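Local coordinates for protein UDP-4-amino-4,6-dideoxy-N-acetyl-beta-L-altrosamine transaminase (Helicobacter pylori, PDB 2FNU) that catalyses the pyridoxal-phosphate-dependent transamination of a UDP-4-keto sugar, with glutamate as amino donor, in the second step of pseudaminic acid biosynthesis for flagellin modification, at residues 303-306 against 311-314; 286-291 against 367-372; 40-43 against 49-52; 171-176 against 198-203. All coordinates share one frame; numbering follows the deposited sequence.

Contact 1: 303-306 against 311-314; sequences ESLH and LAQV. With UD1 (uridine-diphosphate-N-acetylglucosamine), chain F.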
loop_
_atom_site.group_PDB
_atom_site.type_symbol
_atom_site.label_atom_id
_atom_site.label_comp_id
_atom_site.label_asym_id
_atom_site.label_seq_id
_atom_site.Cartn_x
_atom_site.Cartn_y
_atom_site.Cartn_z
ATOM N N GLU B 303 22.841 -20.038 -14.471
ATOM C CA GLU B 303 22.471 -21.359 -13.952
ATOM C C GLU B 303 23.633 -22.033 -13.211
ATOM O O GLU B 303 23.428 -22.656 -12.166
ATOM C CB GLU B 303 21.935 -22.257 -15.077
ATOM C CG GLU B 303 20.542 -21.841 -15.546
ATOM C CD GLU B 303 20.102 -22.477 -16.866
ATOM O OE1 GLU B 303 20.937 -23.078 -17.581
ATOM O OE2 GLU B 303 18.903 -22.350 -17.193
ATOM N N SER B 304 24.850 -21.857 -13.724
ATOM C CA SER B 304 26.037 -22.395 -13.063
ATOM C C SER B 304 26.274 -21.715 -11.710
ATOM O O SER B 304 26.554 -22.382 -10.709
ATOM C CB SER B 304 27.253 -22.250 -13.979
ATOM O OG SER B 304 28.427 -22.773 -13.368
ATOM N N LEU B 305 26.132 -20.388 -11.665
ATOM C CA LEU B 305 26.256 -19.664 -10.405
ATOM C C LEU B 305 25.245 -20.197 -9.407
ATOM O O LEU B 305 25.584 -20.494 -8.265
ATOM C CB LEU B 305 26.058 -18.157 -10.614
ATOM C CG LEU B 305 27.199 -17.449 -11.353
ATOM C CD1 LEU B 305 26.835 -15.993 -11.618
ATOM C CD2 LEU B 305 28.533 -17.560 -10.587
ATOM N N HIS B 306 23.992 -20.333 -9.847
ATOM C CA HIS B 306 22.950 -20.820 -8.946
ATOM C C HIS B 306 23.225 -22.240 -8.452
ATOM O O HIS B 306 22.974 -22.536 -7.288
ATOM C CB HIS B 306 21.571 -20.712 -9.601
ATOM C CG HIS B 306 20.991 -19.336 -9.526
ATOM N ND1 HIS B 306 19.713 -19.090 -9.075
ATOM C CD2 HIS B 306 21.534 -18.125 -9.804
ATOM C CE1 HIS B 306 19.480 -17.790 -9.113
ATOM N NE2 HIS B 306 20.568 -17.183 -9.552
ATOM N N LEU B 311 23.097 -17.048 -5.751
ATOM C CA LEU B 311 21.787 -16.769 -6.361
ATOM C C LEU B 311 21.764 -15.386 -6.990
ATOM O O LEU B 311 20.961 -14.509 -6.627
ATOM C CB LEU B 311 20.649 -16.986 -5.364
ATOM C CG LEU B 311 20.693 -18.338 -4.628
ATOM C CD1 LEU B 311 19.512 -18.458 -3.633
ATOM C CD2 LEU B 311 20.717 -19.523 -5.596
ATOM N N ALA B 312 22.636 -15.223 -7.981
ATOM C CA ALA B 312 22.832 -13.931 -8.605
ATOM C C ALA B 312 21.606 -13.559 -9.418
ATOM O O ALA B 312 20.833 -14.436 -9.827
ATOM C CB ALA B 312 24.073 -13.953 -9.493
ATOM N N GLN B 313 21.453 -12.259 -9.670
ATOM C CA GLN B 313 20.281 -11.744 -10.369
ATOM C C GLN B 313 20.750 -10.730 -11.412
ATOM O O GLN B 313 21.891 -10.278 -11.362
ATOM C CB GLN B 313 19.335 -11.112 -9.332
ATOM C CG GLN B 313 18.034 -10.534 -9.861
ATOM C CD GLN B 313 17.240 -11.535 -10.665
ATOM O OE1 GLN B 313 17.584 -11.848 -11.806
ATOM N NE2 GLN B 313 16.155 -12.037 -10.075
ATOM N N VAL B 314 19.883 -10.382 -12.363
ATOM C CA VAL B 314 20.211 -9.382 -13.364
ATOM C C VAL B 314 19.311 -8.161 -13.165
ATOM O O VAL B 314 18.079 -8.302 -13.036
ATOM C CB VAL B 314 20.021 -9.931 -14.790
ATOM C CG1 VAL B 314 20.280 -8.833 -15.854
ATOM C CG2 VAL B 314 20.945 -11.139 -15.030
HETATM C "C1'" UD1 F . 12.187 -6.432 -7.667
HETATM C "C2'" UD1 F . 13.486 -5.768 -8.157
HETATM C "C3'" UD1 F . 14.183 -4.969 -7.061
HETATM C "C4'" UD1 F . 13.185 -4.062 -6.329
HETATM C "C5'" UD1 F . 11.884 -4.765 -5.898
HETATM C "C6'" UD1 F . 12.070 -5.609 -4.634
HETATM C "C7'" UD1 F . 14.467 -7.083 -10.000
HETATM C "C8'" UD1 F . 15.302 -8.269 -10.400
HETATM N "N2'" UD1 F . 14.384 -6.789 -8.698
HETATM O "O1'" UD1 F . 12.484 -7.549 -6.828
HETATM O "O3'" UD1 F . 15.224 -4.144 -7.636
HETATM O "O5'" UD1 F . 11.308 -5.524 -6.975
HETATM O "O7'" UD1 F . 13.902 -6.424 -10.840
HETATM N N1 UD1 F . 14.417 -11.752 -0.432
HETATM C C2 UD1 F . 14.669 -11.888 0.948
HETATM N N3 UD1 F . 13.750 -11.483 1.840
HETATM C C4 UD1 F . 12.580 -10.954 1.455
HETATM C C5 UD1 F . 12.269 -10.792 0.105
HETATM C C6 UD1 F . 13.187 -11.197 -0.856
HETATM O O2 UD1 F . 15.756 -12.386 1.334
HETATM O O4 UD1 F . 11.761 -10.596 2.321
HETATM C C1B UD1 F . 15.440 -12.219 -1.389
HETATM C C2B UD1 F . 15.170 -13.692 -1.666
HETATM O "O2'" UD1 F . 16.412 -14.401 -1.688
HETATM C C3B UD1 F . 14.524 -13.703 -3.034
HETATM C C4B UD1 F . 15.131 -12.485 -3.697
HETATM O O4B UD1 F . 15.357 -11.537 -2.647
HETATM O O3B UD1 F . 14.800 -14.894 -3.782
HETATM C C5B UD1 F . 14.174 -11.910 -4.722
HETATM O O5B UD1 F . 14.794 -10.772 -5.304
HETATM P PA UD1 F . 14.246 -10.225 -6.720
HETATM O O1A UD1 F . 14.951 -8.911 -7.021
HETATM O O2A UD1 F . 14.320 -11.363 -7.724
HETATM O O3A UD1 F . 12.714 -9.974 -6.259
HETATM P PB UD1 F . 11.701 -8.955 -7.002
HETATM O O1B UD1 F . 11.623 -9.294 -8.483
HETATM O O2B UD1 F . 10.440 -8.886 -6.153
#

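Contact 2: 286-291 against 367-372; sequences YPILMH and KTFESF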
loop_
_atom_site.group_PDB
_atom_site.type_symbol
_atom_site.label_atom_id
_atom_site.label_comp_id
_atom_site.label_asym_id
_atom_site.label_seq_id
_atom_site.Cartn_x
_atom_site.Cartn_y
_atom_site.Cartn_z
ATOM N N TYR B 286 26.001 -5.117 -6.047
ATOM C CA TYR B 286 27.396 -5.208 -6.491
ATOM C C TYR B 286 27.355 -5.745 -7.926
ATOM O O TYR B 286 27.313 -6.965 -8.128
ATOM C CB TYR B 286 28.214 -6.163 -5.601
ATOM C CG TYR B 286 29.669 -6.173 -5.984
ATOM C CD1 TYR B 286 30.562 -5.268 -5.403
ATOM C CD2 TYR B 286 30.141 -7.045 -6.970
ATOM C CE1 TYR B 286 31.925 -5.257 -5.765
ATOM C CE2 TYR B 286 31.480 -7.024 -7.343
ATOM C CZ TYR B 286 32.357 -6.137 -6.737
ATOM O OH TYR B 286 33.689 -6.115 -7.097
ATOM N N PRO B 287 27.270 -4.846 -8.923
ATOM C CA PRO B 287 27.208 -5.270 -10.328
ATOM C C PRO B 287 28.564 -5.601 -10.920
ATOM O O PRO B 287 29.554 -4.895 -10.671
ATOM C CB PRO B 287 26.646 -4.030 -11.062
ATOM C CG PRO B 287 26.189 -3.085 -9.965
ATOM C CD PRO B 287 27.088 -3.390 -8.785
ATOM N N ILE B 288 28.587 -6.665 -11.719
ATOM C CA ILE B 288 29.737 -6.910 -12.586
ATOM C C ILE B 288 29.243 -6.924 -14.032
ATOM O O ILE B 288 28.086 -7.310 -14.290
ATOM C CB ILE B 288 30.465 -8.247 -12.252
ATOM C CG1 ILE B 288 29.534 -9.451 -12.494
ATOM C CG2 ILE B 288 31.028 -8.218 -10.827
ATOM C CD1 ILE B 288 30.227 -10.828 -12.312
ATOM N N LEU B 289 30.104 -6.509 -14.962
ATOM C CA LEU B 289 29.757 -6.498 -16.390
ATOM C C LEU B 289 30.634 -7.486 -17.157
ATOM O O LEU B 289 31.851 -7.292 -17.256
ATOM C CB LEU B 289 29.916 -5.092 -17.001
ATOM C CG LEU B 289 29.083 -3.974 -16.380
ATOM C CD1 LEU B 289 29.477 -2.649 -17.017
ATOM C CD2 LEU B 289 27.613 -4.277 -16.583
ATOM N N MET B 290 30.021 -8.545 -17.691
ATOM C CA MET B 290 30.761 -9.588 -18.423
ATOM C C MET B 290 31.358 -9.079 -19.710
ATOM O O MET B 290 30.778 -8.226 -20.376
ATOM C CB MET B 290 29.816 -10.723 -18.847
ATOM C CG MET B 290 29.031 -11.381 -17.757
ATOM S SD MET B 290 28.226 -12.882 -18.381
ATOM C CE MET B 290 27.333 -12.377 -19.844
ATOM N N HIS B 291 32.492 -9.660 -20.099
ATOM C CA HIS B 291 33.015 -9.461 -21.451
ATOM C C HIS B 291 31.969 -9.922 -22.463
ATOM O O HIS B 291 31.237 -10.889 -22.223
ATOM C CB HIS B 291 34.302 -10.272 -21.609
ATOM C CG HIS B 291 35.014 -10.047 -22.910
ATOM N ND1 HIS B 291 36.228 -9.398 -22.992
ATOM C CD2 HIS B 291 34.689 -10.394 -24.179
ATOM C CE1 HIS B 291 36.618 -9.353 -24.253
ATOM N NE2 HIS B 291 35.700 -9.946 -24.995
ATOM N N LYS B 367 35.733 -19.246 -10.741
ATOM C CA LYS B 367 35.772 -20.638 -11.212
ATOM C C LYS B 367 34.688 -20.886 -12.241
ATOM O O LYS B 367 34.905 -21.609 -13.199
ATOM C CB LYS B 367 35.635 -21.635 -10.061
ATOM C CG LYS B 367 36.848 -21.676 -9.129
ATOM C CD LYS B 367 38.147 -21.972 -9.876
ATOM C CE LYS B 367 39.343 -21.962 -8.934
ATOM N NZ LYS B 367 40.626 -21.740 -9.661
ATOM N N THR B 368 33.523 -20.278 -12.031
ATOM C CA THR B 368 32.405 -20.428 -12.943
ATOM C C THR B 368 32.776 -19.883 -14.321
ATOM O O THR B 368 32.614 -20.564 -15.346
ATOM C CB THR B 368 31.162 -19.697 -12.395
ATOM O OG1 THR B 368 30.784 -20.288 -11.147
ATOM C CG2 THR B 368 30.003 -19.787 -13.387
ATOM N N PHE B 369 33.273 -18.652 -14.360
ATOM C CA PHE B 369 33.667 -18.046 -15.626
ATOM C C PHE B 369 34.776 -18.825 -16.313
ATOM O O PHE B 369 34.744 -19.019 -17.527
ATOM C CB PHE B 369 34.045 -16.581 -15.435
ATOM C CG PHE B 369 32.858 -15.668 -15.461
ATOM C CD1 PHE B 369 32.173 -15.363 -14.286
ATOM C CD2 PHE B 369 32.382 -15.168 -16.672
ATOM C CE1 PHE B 369 31.036 -14.539 -14.318
ATOM C CE2 PHE B 369 31.255 -14.334 -16.717
ATOM C CZ PHE B 369 30.582 -14.019 -15.536
ATOM N N GLU B 370 35.730 -19.297 -15.526
ATOM C CA GLU B 370 36.840 -20.075 -16.062
ATOM C C GLU B 370 36.334 -21.301 -16.823
ATOM O O GLU B 370 36.942 -21.718 -17.814
ATOM C CB GLU B 370 37.774 -20.490 -14.925
ATOM C CG GLU B 370 39.098 -21.126 -15.389
ATOM C CD GLU B 370 39.946 -21.607 -14.224
ATOM O OE1 GLU B 370 39.379 -21.965 -13.163
ATOM O OE2 GLU B 370 41.189 -21.634 -14.361
ATOM N N SER B 371 35.217 -21.868 -16.368
ATOM C CA SER B 371 34.705 -23.122 -16.937
ATOM C C SER B 371 34.102 -22.971 -18.335
ATOM O O SER B 371 33.869 -23.971 -19.014
ATOM C CB SER B 371 33.672 -23.748 -16.000
ATOM O OG SER B 371 32.450 -23.031 -16.055
ATOM N N PHE B 372 33.838 -21.738 -18.760
ATOM C CA PHE B 372 33.193 -21.496 -20.050
ATOM C C PHE B 372 34.216 -21.184 -21.124
ATOM O O PHE B 372 34.717 -20.063 -21.215
ATOM C CB PHE B 372 32.146 -20.380 -19.933
ATOM C CG PHE B 372 30.877 -20.834 -19.292
ATOM C CD1 PHE B 372 30.776 -20.902 -17.906
ATOM C CD2 PHE B 372 29.791 -21.231 -20.067
ATOM C CE1 PHE B 372 29.617 -21.352 -17.291
ATOM C CE2 PHE B 372 28.618 -21.681 -19.465
ATOM C CZ PHE B 372 28.526 -21.744 -18.069
#

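Contact 3: 40-43 against 49-52; sequences ALCE and HALV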
loop_
_atom_site.group_PDB
_atom_site.type_symbol
_atom_site.label_atom_id
_atom_site.label_comp_id
_atom_site.label_asym_id
_atom_site.label_seq_id
_atom_site.Cartn_x
_atom_site.Cartn_y
_atom_site.Cartn_z
ATOM N N ALA B 40 13.293 11.604 11.417
ATOM C CA ALA B 40 14.635 11.041 11.390
ATOM C C ALA B 40 15.213 11.028 9.969
ATOM O O ALA B 40 16.414 11.248 9.752
ATOM C CB ALA B 40 14.641 9.653 12.025
ATOM N N LEU B 41 14.355 10.774 8.981
ATOM C CA LEU B 41 14.807 10.835 7.590
ATOM C C LEU B 41 15.235 12.255 7.211
ATOM O O LEU B 41 16.231 12.438 6.509
ATOM C CB LEU B 41 13.721 10.327 6.626
ATOM C CG LEU B 41 13.488 8.805 6.659
ATOM C CD1 LEU B 41 12.133 8.471 6.018
ATOM C CD2 LEU B 41 14.633 8.056 5.944
ATOM N N CYS B 42 14.478 13.255 7.660
ATOM C CA CYS B 42 14.852 14.639 7.362
ATOM C C CYS B 42 16.208 14.966 7.988
ATOM O O CYS B 42 17.019 15.658 7.370
ATOM C CB CYS B 42 13.793 15.607 7.897
ATOM S SG CYS B 42 12.258 15.520 6.926
ATOM N N GLU B 43 16.434 14.493 9.209
ATOM C CA GLU B 43 17.701 14.760 9.905
ATOM C C GLU B 43 18.866 14.038 9.224
ATOM O O GLU B 43 19.944 14.607 9.024
ATOM C CB GLU B 43 17.598 14.384 11.377
ATOM C CG GLU B 43 16.642 15.308 12.085
ATOM C CD GLU B 43 16.837 15.357 13.583
ATOM O OE1 GLU B 43 17.982 15.159 14.049
ATOM O OE2 GLU B 43 15.834 15.613 14.290
ATOM N N HIS B 49 11.303 17.936 4.213
ATOM C CA HIS B 49 10.108 17.104 4.374
ATOM C C HIS B 49 10.335 15.659 3.979
ATOM O O HIS B 49 11.082 15.376 3.051
ATOM C CB HIS B 49 8.978 17.625 3.495
ATOM C CG HIS B 49 8.518 19.006 3.837
ATOM N ND1 HIS B 49 7.907 19.308 5.034
ATOM C CD2 HIS B 49 8.575 20.163 3.136
ATOM C CE1 HIS B 49 7.597 20.594 5.047
ATOM N NE2 HIS B 49 8.000 21.138 3.913
ATOM N N ALA B 50 9.673 14.755 4.706
ATOM C CA ALA B 50 9.657 13.325 4.372
ATOM C C ALA B 50 8.279 12.761 4.642
ATOM O O ALA B 50 7.629 13.117 5.649
ATOM C CB ALA B 50 10.702 12.564 5.177
ATOM N N LEU B 51 7.844 11.869 3.748
ATOM C CA LEU B 51 6.582 11.161 3.937
ATOM C C LEU B 51 6.835 9.700 3.676
ATOM O O LEU B 51 7.414 9.373 2.630
ATOM C CB LEU B 51 5.545 11.619 2.901
ATOM C CG LEU B 51 4.902 12.981 3.124
ATOM C CD1 LEU B 51 4.086 13.357 1.886
ATOM C CD2 LEU B 51 4.021 12.985 4.380
ATOM N N VAL B 52 6.396 8.830 4.582
ATOM C CA VAL B 52 6.594 7.398 4.368
ATOM C C VAL B 52 5.305 6.743 3.878
ATOM O O VAL B 52 4.189 7.203 4.191
ATOM C CB VAL B 52 7.157 6.677 5.616
ATOM C CG1 VAL B 52 8.556 7.194 5.948
ATOM C CG2 VAL B 52 6.249 6.898 6.819
#

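Contact 4: 171-176 against 198-203; sequences FALASV and SELHEK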
loop_
_atom_site.group_PDB
_atom_site.type_symbol
_atom_site.label_atom_id
_atom_site.label_comp_id
_atom_site.label_asym_id
_atom_site.label_seq_id
_atom_site.Cartn_x
_atom_site.Cartn_y
_atom_site.Cartn_z
ATOM N N PHE B 171 18.526 16.765 -3.894
ATOM C CA PHE B 171 18.972 17.379 -5.155
ATOM C C PHE B 171 17.864 17.657 -6.161
ATOM O O PHE B 171 17.991 18.543 -7.016
ATOM C CB PHE B 171 20.019 16.510 -5.850
ATOM C CG PHE B 171 21.245 16.239 -5.027
ATOM C CD1 PHE B 171 21.610 14.936 -4.723
ATOM C CD2 PHE B 171 22.050 17.284 -4.580
ATOM C CE1 PHE B 171 22.744 14.660 -3.956
ATOM C CE2 PHE B 171 23.202 17.021 -3.824
ATOM C CZ PHE B 171 23.547 15.714 -3.514
ATOM N N ALA B 172 16.815 16.850 -6.112
ATOM C CA ALA B 172 15.751 16.915 -7.093
ATOM C C ALA B 172 14.550 17.642 -6.485
ATOM O O ALA B 172 14.534 17.940 -5.284
ATOM C CB ALA B 172 15.362 15.502 -7.492
ATOM N N LEU B 173 13.536 17.931 -7.300
ATOM C CA LEU B 173 12.291 18.466 -6.757
ATOM C C LEU B 173 11.808 17.556 -5.629
ATOM O O LEU B 173 11.394 18.026 -4.556
ATOM C CB LEU B 173 11.231 18.577 -7.853
ATOM C CG LEU B 173 9.851 18.978 -7.338
ATOM C CD1 LEU B 173 9.893 20.349 -6.608
ATOM C CD2 LEU B 173 8.842 19.004 -8.469
ATOM N N ALA B 174 11.871 16.251 -5.877
ATOM C CA ALA B 174 11.602 15.271 -4.835
ATOM C C ALA B 174 12.316 13.986 -5.203
ATOM O O ALA B 174 12.586 13.747 -6.390
ATOM C CB ALA B 174 10.101 15.033 -4.704
ATOM N N SER B 175 12.589 13.169 -4.187
ATOM C CA SER B 175 13.285 11.902 -4.375
ATOM C C SER B 175 12.552 10.784 -3.645
ATOM O O SER B 175 11.965 11.007 -2.589
ATOM C CB SER B 175 14.711 12.002 -3.837
ATOM O OG SER B 175 15.422 13.069 -4.477
ATOM N N VAL B 176 12.603 9.592 -4.219
ATOM C CA VAL B 176 11.920 8.432 -3.640
ATOM C C VAL B 176 12.957 7.450 -3.119
ATOM O O VAL B 176 13.967 7.221 -3.774
ATOM C CB VAL B 176 11.028 7.752 -4.693
ATOM C CG1 VAL B 176 10.545 6.360 -4.233
ATOM C CG2 VAL B 176 9.864 8.694 -5.047
ATOM N N SER B 198 7.403 22.564 0.249
ATOM C CA SER B 198 6.355 22.365 1.247
ATOM C C SER B 198 4.965 22.160 0.643
ATOM O O SER B 198 4.183 21.347 1.164
ATOM C CB SER B 198 6.315 23.540 2.233
ATOM O OG SER B 198 7.555 23.646 2.917
ATOM N N GLU B 199 4.635 22.894 -0.424
ATOM C CA GLU B 199 3.326 22.728 -1.052
ATOM C C GLU B 199 3.178 21.308 -1.607
ATOM O O GLU B 199 2.121 20.682 -1.450
ATOM C CB GLU B 199 3.086 23.791 -2.124
ATOM C CG GLU B 199 2.757 25.152 -1.485
ATOM C CD GLU B 199 2.537 26.286 -2.483
ATOM O OE1 GLU B 199 2.345 27.433 -2.014
ATOM O OE2 GLU B 199 2.539 26.049 -3.710
ATOM N N LEU B 200 4.256 20.788 -2.191
ATOM C CA LEU B 200 4.221 19.434 -2.748
ATOM C C LEU B 200 4.063 18.401 -1.627
ATOM O O LEU B 200 3.246 17.475 -1.716
ATOM C CB LEU B 200 5.493 19.163 -3.566
ATOM C CG LEU B 200 5.613 17.751 -4.155
ATOM C CD1 LEU B 200 4.389 17.379 -4.980
ATOM C CD2 LEU B 200 6.883 17.659 -5.000
ATOM N N HIS B 201 4.861 18.559 -0.571
ATOM C CA HIS B 201 4.710 17.711 0.618
ATOM C C HIS B 201 3.263 17.650 1.115
ATOM O O HIS B 201 2.714 16.569 1.272
ATOM C CB HIS B 201 5.655 18.198 1.724
ATOM C CG HIS B 201 5.453 17.510 3.034
ATOM N ND1 HIS B 201 5.927 16.240 3.284
ATOM C CD2 HIS B 201 4.845 17.922 4.173
ATOM C CE1 HIS B 201 5.611 15.897 4.522
ATOM N NE2 HIS B 201 4.957 16.900 5.083
ATOM N N GLU B 202 2.629 18.807 1.302
ATOM C CA GLU B 202 1.265 18.799 1.821
ATOM C C GLU B 202 0.283 18.125 0.848
ATOM O O GLU B 202 -0.650 17.444 1.294
ATOM C CB GLU B 202 0.804 20.218 2.183
ATOM C CG GLU B 202 1.668 20.910 3.244
ATOM C CD GLU B 202 1.626 20.244 4.620
ATOM O OE1 GLU B 202 0.727 19.413 4.892
ATOM O OE2 GLU B 202 2.525 20.541 5.436
ATOM N N LYS B 203 0.488 18.309 -0.460
ATOM C CA LYS B 203 -0.402 17.656 -1.456
ATOM C C LYS B 203 -0.251 16.129 -1.400
ATOM O O LYS B 203 -1.248 15.381 -1.429
ATOM C CB LYS B 203 -0.078 18.108 -2.873
ATOM C CG LYS B 203 -0.739 19.387 -3.304
ATOM C CD LYS B 203 -0.335 19.764 -4.723
ATOM C CE LYS B 203 -0.953 18.837 -5.768
ATOM N NZ LYS B 203 -0.749 19.321 -7.195
#

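Contact 1: 303-306 against 311-314
His306 donates a hydrogen bond from NE2 to the backbone O of Ala312 at 2.8 Å. The bond is nearly straight, with an N-H...O angle of 177°, and the acceptor lies in the ring plane while the donor uses an in-plane carbonyl lone pair.

A CH-pi contact is made over one face of the same ring: Leu311 CA stands 3.7 Å from the His306 centroid, and Leu311 CD2 reaches His306 ND1 at 3.6 Å. Separately, Leu305 CD1 meets Ala312 CB at 4.0 Å, a purely apolar touch. Outside the pair, Phe217 and Phe218 of the second subunit meet the His306 ring edge-to-face.

Ligand bonding follows directly along the chain. Gln313 has CG anti to its backbone N (chi1 -179°) and bends at chi2 (54°), which folds OE1 back to accept from Val314 N at 2.8 Å and leaves NE2 to donate to UD1 O2A at 3.1 Å. NE2 also bonds to Phe217 O of the second subunit.

With OE1 engaged by the backbone, the amide is oriented NE2-first toward the nucleotide-sugar phosphate, and the backbone just before it, held by His306, is consistent with a second-shell role in this substrate site.

Contact 2: 286-291 against 367-372
Met290 and Phe369 have the nearest CA atoms of strand segment 286-291 and helix segment 367-372, 9.4 Å apart, a spacing that leaves the backbones unbonded and the contact to side chains alone.

The benzyl group of Phe369 projects from the last part of helix 355-370 toward the strand. Met290 approaches its rim: SD lies 3.7 Å from Phe369 CE2 and 4.9 Å from the ring centroid, 81° off the ring normal, which makes this an edge-on Met-aromatic contact. Met290 CG rests 3.8 Å from Phe369 CZ, and the two side chains cross at about a right angle. The first methionine torsion (chi1 -56°, CG anti to the carbonyl carbon) places the CG and SD that meet the ring. Two residues before Met290, Ile288 CD1 adds a looser touch, 4.3 Å from Phe369 CE1. Phe270 and Phe294 also meet the Phe369 ring, the latter edge-to-face, so an aromatic cluster forms between the helix and the three-stranded antiparallel sheet of the C-terminal part of the chain.

Next to Phe369 on the helix, Thr368 O accepts from both Ser371 OG (2.6 Å) and Ser371 N (3.1 Å), a double grip on one carbonyl.

Across the segments the chemistry is apolar and dispersive. The rim hydrogens of an aromatic ring are slightly positive, so the edge-on sulfur may gain a little electrostatic attraction as well; between these two segments the rest is van der Waals contact, with no hydrogen bond.

Contact 3: 40-43 against 49-52
Cys42 SG sits over one face of the flat peptide group that links His49 to Ala50, 3.5 Å from His49 C and equally 3.5 Å from Ala50 N. The sulfur lies about 3.4 Å above the peptide plane, near the C-N bond, so it rests on the group's pi face and makes no hydrogen bond to it. His49 points its CB away from helix 32-45; its ring stacks with that of His201 in helix 198-208, and its NE2 is hydrogen-bonded to Ser198 OG.

The rest is aliphatic. Ala50 CB points at the helix and meets two neighbours at once, Cys42 SG at 3.8 Å and Leu41 CB at 4.0 Å. Leu41, with CG anti to the carbonyl carbon (chi1 -72°), extends along the strand until CD1 reaches Val52 CG1 at 3.8 Å. The backbones come close here, with the CA atoms of Cys42 and His49 6.1 Å apart, and the small Ala50 side chain is consistent with that.

A short connection turns helix 32-45 back onto strand 49-53, an outermost strand of the seven-stranded mixed sheet found in fold type I pyridoxal-phosphate enzymes. Glu38 OE1, one turn earlier on the helix, accepts from Val52 N. Helix 233-244 packs on Ala40 and Leu41, helix 198-208 takes the Leu51 side of the strand, and strand 191-195 runs antiparallel beside it.

Contact 4: 171-176 against 198-203
Leu173 and Leu200 both place CG anti to the backbone N (chi1 173° and 177°) and then turn at chi2 to near 60°, a shared conformation that extends each side chain outward and brings one leucine to the other. Leu200 CD2 is the meeting point: Leu173 CG lies 4.0 Å from it and Ala174 CB 4.2 Å. A single methyl of the helix therefore touches two successive residues of the other segment. The Leu173 and Leu200 side chains meet at a slant, and no polar atom takes part across the segments.

The two residues approach that methyl differently. Ala174 directs CB at the helix from segment 171-176, whereas the CB of Leu173 does not face the helix, and CG, the branch point, makes the closest approach. The CA atoms of Ala174 and Leu200 are still 8.7 Å apart.

Within the fold type I architecture of this aminotransferase, strand 174-178 lies inside the mixed seven-stranded sheet, parallel to 150-154 on one flank and antiparallel to 191-195 on the other. The chain returns through 191-195 before starting helix 198-208, so the contact brings the first turn of that helix back over the segment that leads into the earlier strand.

Hydrogen bonds outside the contact hold both partners. Leu173 O accepts from Thr195 OG1, and Leu200 N bonds to Asp197 OD1, just ahead of the helix. Leu63 of helix 56-66 and Val193 also touch the Ala174 methyl, and Phe67 packs on Leu173.

The four contacts form two neighbouring pairs on opposite sides of the chain's centre. Contacts 1 and 2 have centres 11 Å apart and meet where helix 298-307 packs on helix 355-370, with Ser304 OG 3.4 Å from Thr368 CG2. Contacts 3 and 4, also 11 Å between centres, share the large sheet and touch where Leu51 CG packs 3.3 Å from His201 CE1. Between the pairs, centres are 36 to 41 Å apart. Contact 1 alone holds residues of the UD1 pocket. The side chain of Val52 in contact 3 is about 11 Å from PMP, and that of Ala174 in contact 4 about 14 Å.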